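Local coordinates for protein LS-24 (Lathyrus sativus, PDB 3LP9) that is a hemopexin-fold seed albumin that probably binds hemin as a monomer and spermine as a dimer, with a possible role in oxidative stress and polyamine biosynthesis, at residues 10-15 with 86-91; 67-72 with 123-128; 170-175 with 188-193. One frame throughout, in Å; residues are numbered along the deposited sequence.

How the interactions relate
The three contacts lie in the four antiparallel sheets of the hemopexin fold, arranged like propeller blades round a central channel. Interaction 1 joins the ends of strands 6-11 and 82-87, from the first and second sheets. Interaction 2 joins strands 66-69 and 122-125, from the second and third. Interaction 3 lies at the fourth sheet, where the loop before strand 176-179 meets strand 185-190. Interactions 1 and 2 alternate along the chain, have centres about 11 Å apart and touch through the Arg11-Asp69 salt bridge. Interaction 3 follows both; its centre is about 19 Å from that of interaction 2, and Tyr124 packs on Phe188. Asp69 of interaction 2 binds sodium, and Asp175 of interaction 3 binds calcium.

Interaction 1. Residues 10-15 with 86-91; sequences FRSSKN and IDYAPH
Phe10 lays the CE2-CZ end of its ring over one face of Tyr88. Phe10 CE2 is 3.3 Å from Tyr88 CE1, offset toward the rim. The ring planes stand 52° apart, an oblique pairing with centroids 4.7 Å apart. Phe10 CG sits between the backbone N and the carbonyl carbon (chi1 75°), which brings the ring over Tyr88, and the two side chains lie alongside, pointing opposite ways. Tyr19 meets both rings. At the far end of the tyrosine, the Ser13 N-H reaches OH at the ring edge, with Ser13 N to Tyr88 OH 3.0 Å and a bent angle of 138°. This is a seam between two blades of the hemopexin propeller, at the ends of strands 6-11 and 82-87. Beyond the strand, Ser12 OG is turned anti to its own backbone N and accepts from Lys14 N at 3.1 Å, an ST turn. The turn carries Lys14 alongside Pro90, where Lys14 CD lies 3.7 Å from Pro90 CB. The lysine chain bends at chi3, and Lys14 NZ donates to a water 2.8 Å away. That water in turn donates to Pro90 O at 3.2 Å. Ser13 OG passes near Pro90 CG, but its hydrogen-bond partner is Asn73.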
loop_
_atom_site.group_PDB
_atom_site.type_symbol
_atom_site.label_atom_id
_atom_site.label_comp_id
_atom_site.label_asym_id
_atom_site.label_seq_id
_atom_site.Cartn_x
_atom_site.Cartn_y
_atom_site.Cartn_z
ATOM N N PHE A 10 12.047 14.342 -9.114
ATOM C CA PHE A 10 12.703 13.690 -10.236
ATOM C C PHE A 10 12.774 14.596 -11.466
ATOM O O PHE A 10 12.014 15.529 -11.621
ATOM C CB PHE A 10 12.063 12.307 -10.511
ATOM C CG PHE A 10 10.728 12.343 -11.187
ATOM C CD1 PHE A 10 9.577 11.980 -10.488
ATOM C CD2 PHE A 10 10.634 12.592 -12.600
ATOM C CE1 PHE A 10 8.318 11.931 -11.165
ATOM C CE2 PHE A 10 9.404 12.553 -13.274
ATOM C CZ PHE A 10 8.262 12.228 -12.568
ATOM N N ARG A 11 13.770 14.352 -12.296
ATOM C CA ARG A 11 13.954 15.090 -13.517
ATOM C C ARG A 11 12.984 14.673 -14.659
ATOM O O ARG A 11 12.810 13.466 -14.977
ATOM C CB ARG A 11 15.423 14.947 -13.988
ATOM C CG ARG A 11 15.764 15.972 -15.087
ATOM C CD ARG A 11 17.035 15.753 -15.768
ATOM N NE ARG A 11 17.260 14.351 -15.894
ATOM C CZ ARG A 11 18.447 13.792 -15.793
ATOM N NH1 ARG A 11 19.518 14.540 -15.571
ATOM N NH2 ARG A 11 18.555 12.482 -15.867
ATOM N N SER A 12 12.399 15.680 -15.310
ATOM C CA SER A 12 11.526 15.420 -16.460
ATOM C C SER A 12 12.340 15.160 -17.713
ATOM O O SER A 12 13.460 15.632 -17.830
ATOM C CB SER A 12 10.580 16.578 -16.687
ATOM O OG SER A 12 9.687 16.265 -17.747
ATOM N N SER A 13 11.800 14.364 -18.634
ATOM C CA SER A 13 12.447 14.200 -19.978
ATOM C C SER A 13 12.340 15.514 -20.762
ATOM O O SER A 13 13.094 15.733 -21.731
ATOM C CB SER A 13 11.803 13.061 -20.780
ATOM O OG SER A 13 10.420 13.238 -20.912
ATOM N N LYS A 14 11.384 16.365 -20.371
ATOM C CA LYS A 14 11.262 17.707 -20.938
ATOM C C LYS A 14 12.345 18.610 -20.355
ATOM O O LYS A 14 12.412 18.812 -19.139
ATOM C CB LYS A 14 9.865 18.327 -20.684
ATOM C CG LYS A 14 8.718 17.573 -21.403
ATOM C CD LYS A 14 7.412 18.280 -21.256
ATOM C CE LYS A 14 7.421 19.622 -21.931
ATOM N NZ LYS A 14 6.039 20.178 -21.762
ATOM N N ASN A 15 13.158 19.193 -21.228
ATOM C CA ASN A 15 14.290 19.961 -20.801
ATOM C C ASN A 15 14.024 20.969 -19.699
ATOM O O ASN A 15 13.074 21.713 -19.764
ATOM C CB ASN A 15 14.919 20.584 -22.028
ATOM C CG ASN A 15 16.159 21.370 -21.730
ATOM O OD1 ASN A 15 16.107 22.588 -21.743
ATOM N ND2 ASN A 15 17.292 20.691 -21.533
ATOM N N ILE A 86 6.111 4.228 -12.945
ATOM C CA ILE A 86 5.079 4.938 -13.691
ATOM C C ILE A 86 5.571 5.576 -15.011
ATOM O O ILE A 86 6.769 5.731 -15.253
ATOM C CB ILE A 86 4.421 6.081 -12.832
ATOM C CG1 ILE A 86 5.392 7.285 -12.712
ATOM C CG2 ILE A 86 3.979 5.542 -11.484
ATOM C CD1 ILE A 86 4.793 8.507 -11.945
ATOM N N ASP A 87 4.597 5.906 -15.875
ATOM C CA ASP A 87 4.848 6.707 -17.033
ATOM C C ASP A 87 4.145 8.000 -16.734
ATOM O O ASP A 87 2.941 7.996 -16.663
ATOM C CB ASP A 87 4.288 6.092 -18.313
ATOM C CG ASP A 87 4.777 6.863 -19.548
ATOM O OD1 ASP A 87 4.447 8.093 -19.604
ATOM O OD2 ASP A 87 5.550 6.303 -20.389
ATOM N N TYR A 88 4.883 9.098 -16.519
ATOM C CA TYR A 88 4.242 10.351 -16.111
ATOM C C TYR A 88 3.872 11.219 -17.332
ATOM O O TYR A 88 3.556 12.374 -17.176
ATOM C CB TYR A 88 5.137 11.149 -15.142
ATOM C CG TYR A 88 6.520 11.457 -15.713
ATOM C CD1 TYR A 88 7.588 10.557 -15.516
ATOM C CD2 TYR A 88 6.756 12.606 -16.483
ATOM C CE1 TYR A 88 8.841 10.803 -16.044
ATOM C CE2 TYR A 88 8.032 12.858 -17.037
ATOM C CZ TYR A 88 9.052 11.967 -16.801
ATOM O OH TYR A 88 10.328 12.181 -17.292
ATOM N N ALA A 89 3.961 10.626 -18.519
ATOM C CA ALA A 89 3.586 11.224 -19.801
ATOM C C ALA A 89 3.487 12.736 -19.754
ATOM O O ALA A 89 2.366 13.278 -19.638
ATOM C CB ALA A 89 2.289 10.644 -20.236
ATOM N N PRO A 90 4.648 13.440 -19.823
ATOM C CA PRO A 90 4.683 14.905 -19.717
ATOM C C PRO A 90 4.024 15.700 -20.842
ATOM O O PRO A 90 3.734 16.871 -20.640
ATOM C CB PRO A 90 6.176 15.205 -19.669
ATOM C CG PRO A 90 6.783 14.184 -20.448
ATOM C CD PRO A 90 6.007 12.917 -20.078
ATOM N N HIS A 91 3.808 15.083 -22.011
ATOM C CA HIS A 91 3.173 15.728 -23.159
ATOM C C HIS A 91 1.681 15.365 -23.266
ATOM O O HIS A 91 0.838 16.250 -23.323
ATOM C CB HIS A 91 3.890 15.324 -24.460
ATOM C CG HIS A 91 5.366 15.604 -24.451
ATOM N ND1 HIS A 91 6.314 14.634 -24.172
ATOM C CD2 HIS A 91 6.055 16.752 -24.653
ATOM C CE1 HIS A 91 7.515 15.178 -24.206
ATOM N NE2 HIS A 91 7.384 16.456 -24.509
HETATM O O HOH W 1 3.721 19.135 -22.873
#

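Interaction 2. Residues 67-72 with 123-128; sequences SFDTEN and AYRSTR. With NA (sodium ion), chain G.
Ser67 and Ala123 bring two carbonyl oxygens, both acceptors, to within 3.5 Å of each other. Strands 67-69 and 123-125 run almost parallel here, 3° apart, with axes 5.7 Å from each other at closest approach. No backbone hydrogen bond is formed between them. A sodium ion lies beside them, bound by Asp69 OD1 at 2.8 Å and by a water. The same water donates to Ala123 O and so ties the second strand to the ion. Arg125 makes the direct polar link. Its CG is anti to the backbone N (chi1 -176°), and a bend at chi2 carries the chain across Asp69. Arg125 CB lies 3.6 Å from Asp69 OD2, whose salt-bridge partner is Arg11. Further out, Arg125 NE donates to Thr70 O at 2.9 Å, from a position tilted 16° out of the carbonyl plane. Arg125 NH2 bonds to Tyr145, and NH1 to Gly129 O. An alanine here would probably leave Thr70 O without this donor, Tyr145 without its partner NH2, and a gap where CG and CD pass Asp69 O. Phe68 CD1 packs on the methyl CB of Ala123 at 3.6 Å, and strand 131-136 adds Val132 and Leu134 to that ring. Such near-parallel inner strands, one from each neighbouring sheet, line the central channel of a hemopexin-type beta-propeller.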
loop_
_atom_site.group_PDB
_atom_site.type_symbol
_atom_site.label_atom_id
_atom_site.label_comp_id
_atom_site.label_asym_id
_atom_site.label_seq_id
_atom_site.Cartn_x
_atom_site.Cartn_y
_atom_site.Cartn_z
ATOM N N SER A 67 11.616 9.120 -5.140
ATOM C CA SER A 67 11.481 8.891 -6.584
ATOM C C SER A 67 12.765 9.054 -7.335
ATOM O O SER A 67 13.741 9.496 -6.793
ATOM C CB SER A 67 10.452 9.841 -7.215
ATOM O OG SER A 67 10.846 11.185 -7.140
ATOM N N PHE A 68 12.735 8.778 -8.625
ATOM C CA PHE A 68 13.849 9.042 -9.508
ATOM C C PHE A 68 13.433 8.598 -10.900
ATOM O O PHE A 68 12.796 7.553 -11.095
ATOM C CB PHE A 68 15.145 8.368 -9.039
ATOM C CG PHE A 68 15.076 6.819 -9.002
ATOM C CD1 PHE A 68 14.877 6.131 -7.797
ATOM C CD2 PHE A 68 15.240 6.066 -10.167
ATOM C CE1 PHE A 68 14.819 4.712 -7.795
ATOM C CE2 PHE A 68 15.170 4.667 -10.149
ATOM C CZ PHE A 68 14.983 3.985 -8.983
ATOM N N ASP A 69 13.718 9.462 -11.855
ATOM C CA ASP A 69 13.531 9.164 -13.275
ATOM C C ASP A 69 14.459 8.045 -13.707
ATOM O O ASP A 69 15.573 7.920 -13.210
ATOM C CB ASP A 69 13.818 10.405 -14.079
ATOM C CG ASP A 69 15.113 11.109 -13.657
ATOM O OD1 ASP A 69 15.176 11.704 -12.541
ATOM O OD2 ASP A 69 16.028 11.141 -14.494
ATOM N N THR A 70 13.991 7.207 -14.638
ATOM C CA THR A 70 14.795 6.092 -15.139
ATOM C C THR A 70 15.208 6.497 -16.544
ATOM O O THR A 70 16.323 6.945 -16.776
ATOM C CB THR A 70 13.983 4.749 -15.061
ATOM O OG1 THR A 70 12.617 5.000 -15.411
ATOM C CG2 THR A 70 13.978 4.200 -13.640
ATOM N N GLU A 71 14.268 6.411 -17.469
ATOM C CA GLU A 71 14.527 6.638 -18.860
ATOM C C GLU A 71 13.218 6.940 -19.537
ATOM O O GLU A 71 12.174 6.519 -19.071
ATOM C CB GLU A 71 15.158 5.427 -19.518
ATOM C CG GLU A 71 14.513 4.048 -19.265
ATOM C CD GLU A 71 15.381 2.935 -19.881
ATOM O OE1 GLU A 71 16.471 2.649 -19.347
ATOM O OE2 GLU A 71 14.986 2.327 -20.882
ATOM N N ASN A 72 13.289 7.688 -20.641
ATOM C CA ASN A 72 12.093 8.072 -21.372
ATOM C C ASN A 72 11.154 8.859 -20.458
ATOM O O ASN A 72 11.603 9.791 -19.765
ATOM C CB ASN A 72 11.438 6.827 -21.990
ATOM C CG ASN A 72 12.296 6.233 -23.070
ATOM O OD1 ASN A 72 12.839 6.959 -23.854
ATOM N ND2 ASN A 72 12.472 4.931 -23.069
ATOM N N ALA A 123 16.815 9.897 -3.779
ATOM C CA ALA A 123 17.430 9.165 -4.878
ATOM C C ALA A 123 17.599 10.074 -6.061
ATOM O O ALA A 123 16.826 10.988 -6.248
ATOM C CB ALA A 123 16.568 8.004 -5.294
ATOM N N TYR A 124 18.584 9.767 -6.910
ATOM C CA TYR A 124 18.806 10.489 -8.151
ATOM C C TYR A 124 19.437 9.557 -9.140
ATOM O O TYR A 124 20.110 8.595 -8.776
ATOM C CB TYR A 124 19.715 11.742 -7.981
ATOM C CG TYR A 124 21.151 11.519 -7.566
ATOM C CD1 TYR A 124 21.532 11.505 -6.200
ATOM C CD2 TYR A 124 22.164 11.339 -8.521
ATOM C CE1 TYR A 124 22.912 11.323 -5.815
ATOM C CE2 TYR A 124 23.478 11.149 -8.151
ATOM C CZ TYR A 124 23.862 11.152 -6.782
ATOM O OH TYR A 124 25.232 10.970 -6.490
ATOM N N ARG A 125 19.201 9.887 -10.413
ATOM C CA ARG A 125 19.654 9.168 -11.608
ATOM C C ARG A 125 21.108 9.482 -11.943
ATOM O O ARG A 125 21.459 10.600 -12.214
ATOM C CB ARG A 125 18.737 9.583 -12.771
ATOM C CG ARG A 125 18.996 8.869 -14.101
ATOM C CD ARG A 125 18.840 7.366 -13.848
ATOM N NE ARG A 125 18.704 6.629 -15.065
ATOM C CZ ARG A 125 19.711 6.183 -15.796
ATOM N NH1 ARG A 125 20.960 6.422 -15.462
ATOM N NH2 ARG A 125 19.437 5.489 -16.878
ATOM N N SER A 126 21.973 8.486 -11.944
ATOM C CA SER A 126 23.349 8.734 -12.391
ATOM C C SER A 126 23.354 8.983 -13.908
ATOM O O SER A 126 22.459 8.528 -14.618
ATOM C CB SER A 126 24.215 7.524 -12.072
ATOM O OG SER A 126 25.503 7.594 -12.710
ATOM N N THR A 127 24.367 9.695 -14.412
ATOM C CA THR A 127 24.483 9.959 -15.843
ATOM C C THR A 127 25.010 8.650 -16.430
ATOM O O THR A 127 24.988 8.398 -17.660
ATOM C CB THR A 127 25.534 11.133 -16.165
ATOM O OG1 THR A 127 26.722 10.933 -15.402
ATOM C CG2 THR A 127 24.992 12.465 -15.832
ATOM N N ARG A 128 25.527 7.832 -15.531
ATOM C CA ARG A 128 26.231 6.629 -15.930
ATOM C C ARG A 128 25.374 5.367 -16.066
ATOM O O ARG A 128 24.813 4.899 -15.086
ATOM C CB ARG A 128 27.328 6.397 -14.928
ATOM C CG ARG A 128 27.776 4.984 -14.865
ATOM C CD ARG A 128 29.034 4.848 -15.643
ATOM N NE ARG A 128 29.802 3.953 -14.798
ATOM C CZ ARG A 128 30.869 4.344 -14.110
ATOM N NH1 ARG A 128 31.314 5.609 -14.217
ATOM N NH2 ARG A 128 31.474 3.470 -13.318
HETATM NA NA NA G . 17.152 12.093 -10.663
HETATM O O HOH W 2 15.318 12.018 -8.330
#

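Interaction 3. Residues 170-175 with 188-193; sequences FESGAD and FFKDDH. With CA (calcium ion), chain E.
Asp175 OD2 accepts from Asp191 N at 2.7 Å, a nearly straight bond of 165°. The donor comes from above the carboxylate plane. Asp191 lies in the type II' turn from Lys190 to His193, which presents its N-H to Asp175. Asp175 also uses its own backbone N, which donates to Phe189 O at 2.8 Å. Its carbonyl O binds the calcium ion at 2.5 Å. Asn7, Asp65 and Asp121 give their carbonyl oxygens to the same ion. Lys190 bends at chi2 and lays its chain along Gly173, with Lys190 NZ donating to Gly173 O at 2.9 Å. This donor sits above the carbonyl plane, and NZ is also bonded to Ile169 O. Asp175 OD2 and Asp191 OD1 stand 3.8 Å apart. Two waters lie between the acids, one within hydrogen-bonding distance of Asp175 OD2 and one of Asp175 OD1, and both of Asp191 OD1. Beneath these bonds, Phe170 CE1 lies 3.5 Å from both Phe188 CB and Lys190 CB. The C of Phe189 meets the ring at its edge. Phe165 packs against both Phe170 and Phe188. The geometry is consistent with the carboxylate of Asp175 fixing the turn while its carbonyl binds calcium; the waters are likely to ease the repulsion between the two acids.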
loop_
_atom_site.group_PDB
_atom_site.type_symbol
_atom_site.label_atom_id
_atom_site.label_comp_id
_atom_site.label_asym_id
_atom_site.label_seq_id
_atom_site.Cartn_x
_atom_site.Cartn_y
_atom_site.Cartn_z
ATOM N N PHE A 170 23.695 17.567 5.266
ATOM C CA PHE A 170 23.504 16.413 4.350
ATOM C C PHE A 170 24.264 15.153 4.787
ATOM O O PHE A 170 23.914 14.041 4.394
ATOM C CB PHE A 170 23.781 16.827 2.896
ATOM C CG PHE A 170 22.790 17.804 2.355
ATOM C CD1 PHE A 170 21.496 17.390 2.027
ATOM C CD2 PHE A 170 23.122 19.163 2.237
ATOM C CE1 PHE A 170 20.574 18.310 1.584
ATOM C CE2 PHE A 170 22.183 20.095 1.754
ATOM C CZ PHE A 170 20.941 19.673 1.425
ATOM N N GLU A 171 25.296 15.336 5.627
ATOM C CA GLU A 171 26.108 14.225 6.202
ATOM C C GLU A 171 25.249 13.118 6.854
ATOM O O GLU A 171 25.603 11.931 6.801
ATOM C CB GLU A 171 27.100 14.827 7.170
ATOM C CG GLU A 171 27.810 13.908 8.069
ATOM C CD GLU A 171 28.872 14.641 8.904
ATOM O OE1 GLU A 171 28.774 15.883 9.110
ATOM O OE2 GLU A 171 29.795 13.942 9.393
ATOM N N SER A 172 24.106 13.537 7.433
ATOM C CA SER A 172 23.149 12.662 8.051
ATOM C C SER A 172 21.875 12.355 7.255
ATOM O O SER A 172 20.916 11.813 7.836
ATOM C CB SER A 172 22.730 13.268 9.372
ATOM O OG SER A 172 22.085 14.510 9.179
ATOM N N GLY A 173 21.844 12.674 5.963
ATOM C CA GLY A 173 20.667 12.370 5.173
ATOM C C GLY A 173 20.023 13.494 4.370
ATOM O O GLY A 173 20.370 14.651 4.519
ATOM N N ALA A 174 19.099 13.136 3.501
ATOM C CA ALA A 174 18.392 14.123 2.698
ATOM C C ALA A 174 16.860 13.911 2.644
ATOM O O ALA A 174 16.348 12.805 2.762
ATOM C CB ALA A 174 19.003 14.137 1.287
ATOM N N ASP A 175 16.138 15.011 2.501
ATOM C CA ASP A 175 14.691 14.987 2.341
ATOM C C ASP A 175 14.319 14.448 0.926
ATOM O O ASP A 175 13.458 13.573 0.782
ATOM C CB ASP A 175 14.109 16.378 2.576
ATOM C CG ASP A 175 13.944 16.729 4.054
ATOM O OD1 ASP A 175 14.269 15.861 4.908
ATOM O OD2 ASP A 175 13.494 17.858 4.355
ATOM N N PHE A 188 20.155 18.374 -3.830
ATOM C CA PHE A 188 19.788 17.682 -2.560
ATOM C C PHE A 188 18.999 18.670 -1.769
ATOM O O PHE A 188 19.383 19.843 -1.664
ATOM C CB PHE A 188 21.055 17.239 -1.740
ATOM C CG PHE A 188 21.864 16.162 -2.413
ATOM C CD1 PHE A 188 21.593 14.797 -2.164
ATOM C CD2 PHE A 188 22.863 16.492 -3.337
ATOM C CE1 PHE A 188 22.303 13.810 -2.844
ATOM C CE2 PHE A 188 23.574 15.504 -3.982
ATOM C CZ PHE A 188 23.287 14.151 -3.718
ATOM N N PHE A 189 17.881 18.216 -1.209
ATOM C CA PHE A 189 17.053 19.102 -0.375
ATOM C C PHE A 189 16.983 18.533 1.039
ATOM O O PHE A 189 17.076 17.306 1.263
ATOM C CB PHE A 189 15.621 19.227 -0.930
ATOM C CG PHE A 189 15.538 19.689 -2.376
ATOM C CD1 PHE A 189 15.933 20.983 -2.759
ATOM C CD2 PHE A 189 15.058 18.824 -3.366
ATOM C CE1 PHE A 189 15.850 21.397 -4.090
ATOM C CE2 PHE A 189 14.961 19.224 -4.716
ATOM C CZ PHE A 189 15.358 20.541 -5.069
ATOM N N LYS A 190 16.785 19.442 1.974
ATOM C CA LYS A 190 16.680 19.111 3.372
ATOM C C LYS A 190 16.114 20.336 4.033
ATOM O O LYS A 190 16.731 21.441 3.999
ATOM C CB LYS A 190 18.046 18.772 3.963
ATOM C CG LYS A 190 17.969 18.431 5.402
ATOM C CD LYS A 190 18.533 17.078 5.574
ATOM C CE LYS A 190 18.603 16.720 7.010
ATOM N NZ LYS A 190 19.489 15.552 7.176
ATOM N N ASP A 191 14.924 20.171 4.581
ATOM C CA ASP A 191 14.174 21.305 5.182
ATOM C C ASP A 191 14.073 22.439 4.164
ATOM O O ASP A 191 13.633 22.210 3.047
ATOM C CB ASP A 191 14.802 21.787 6.513
ATOM C CG ASP A 191 15.231 20.617 7.395
ATOM O OD1 ASP A 191 14.418 19.661 7.518
ATOM O OD2 ASP A 191 16.386 20.620 7.912
ATOM N N ASP A 192 14.402 23.659 4.582
ATOM C CA ASP A 192 14.352 24.876 3.735
ATOM C C ASP A 192 15.646 25.130 2.982
ATOM O O ASP A 192 15.811 26.202 2.440
ATOM C CB ASP A 192 14.019 26.122 4.579
ATOM C CG ASP A 192 14.987 26.341 5.745
ATOM O OD1 ASP A 192 15.494 25.373 6.372
ATOM O OD2 ASP A 192 15.257 27.507 6.030
ATOM N N HIS A 193 16.545 24.142 2.998
ATOM C CA HIS A 193 17.879 24.196 2.407
ATOM C C HIS A 193 18.084 23.265 1.244
ATOM O O HIS A 193 17.415 22.222 1.139
ATOM C CB HIS A 193 18.930 23.809 3.458
ATOM C CG HIS A 193 19.029 24.798 4.588
ATOM N ND1 HIS A 193 18.247 24.711 5.730
ATOM C CD2 HIS A 193 19.797 25.909 4.725
ATOM C CE1 HIS A 193 18.554 25.716 6.529
ATOM N NE2 HIS A 193 19.482 26.457 5.938
HETATM CA CA CA E . 11.782 11.715 1.181
HETATM O O HOH W 3 12.040 18.674 6.479
HETATM O O HOH W 4 14.561 16.796 7.576
HETATM O O HOH W 5 10.836 9.357 2.563
#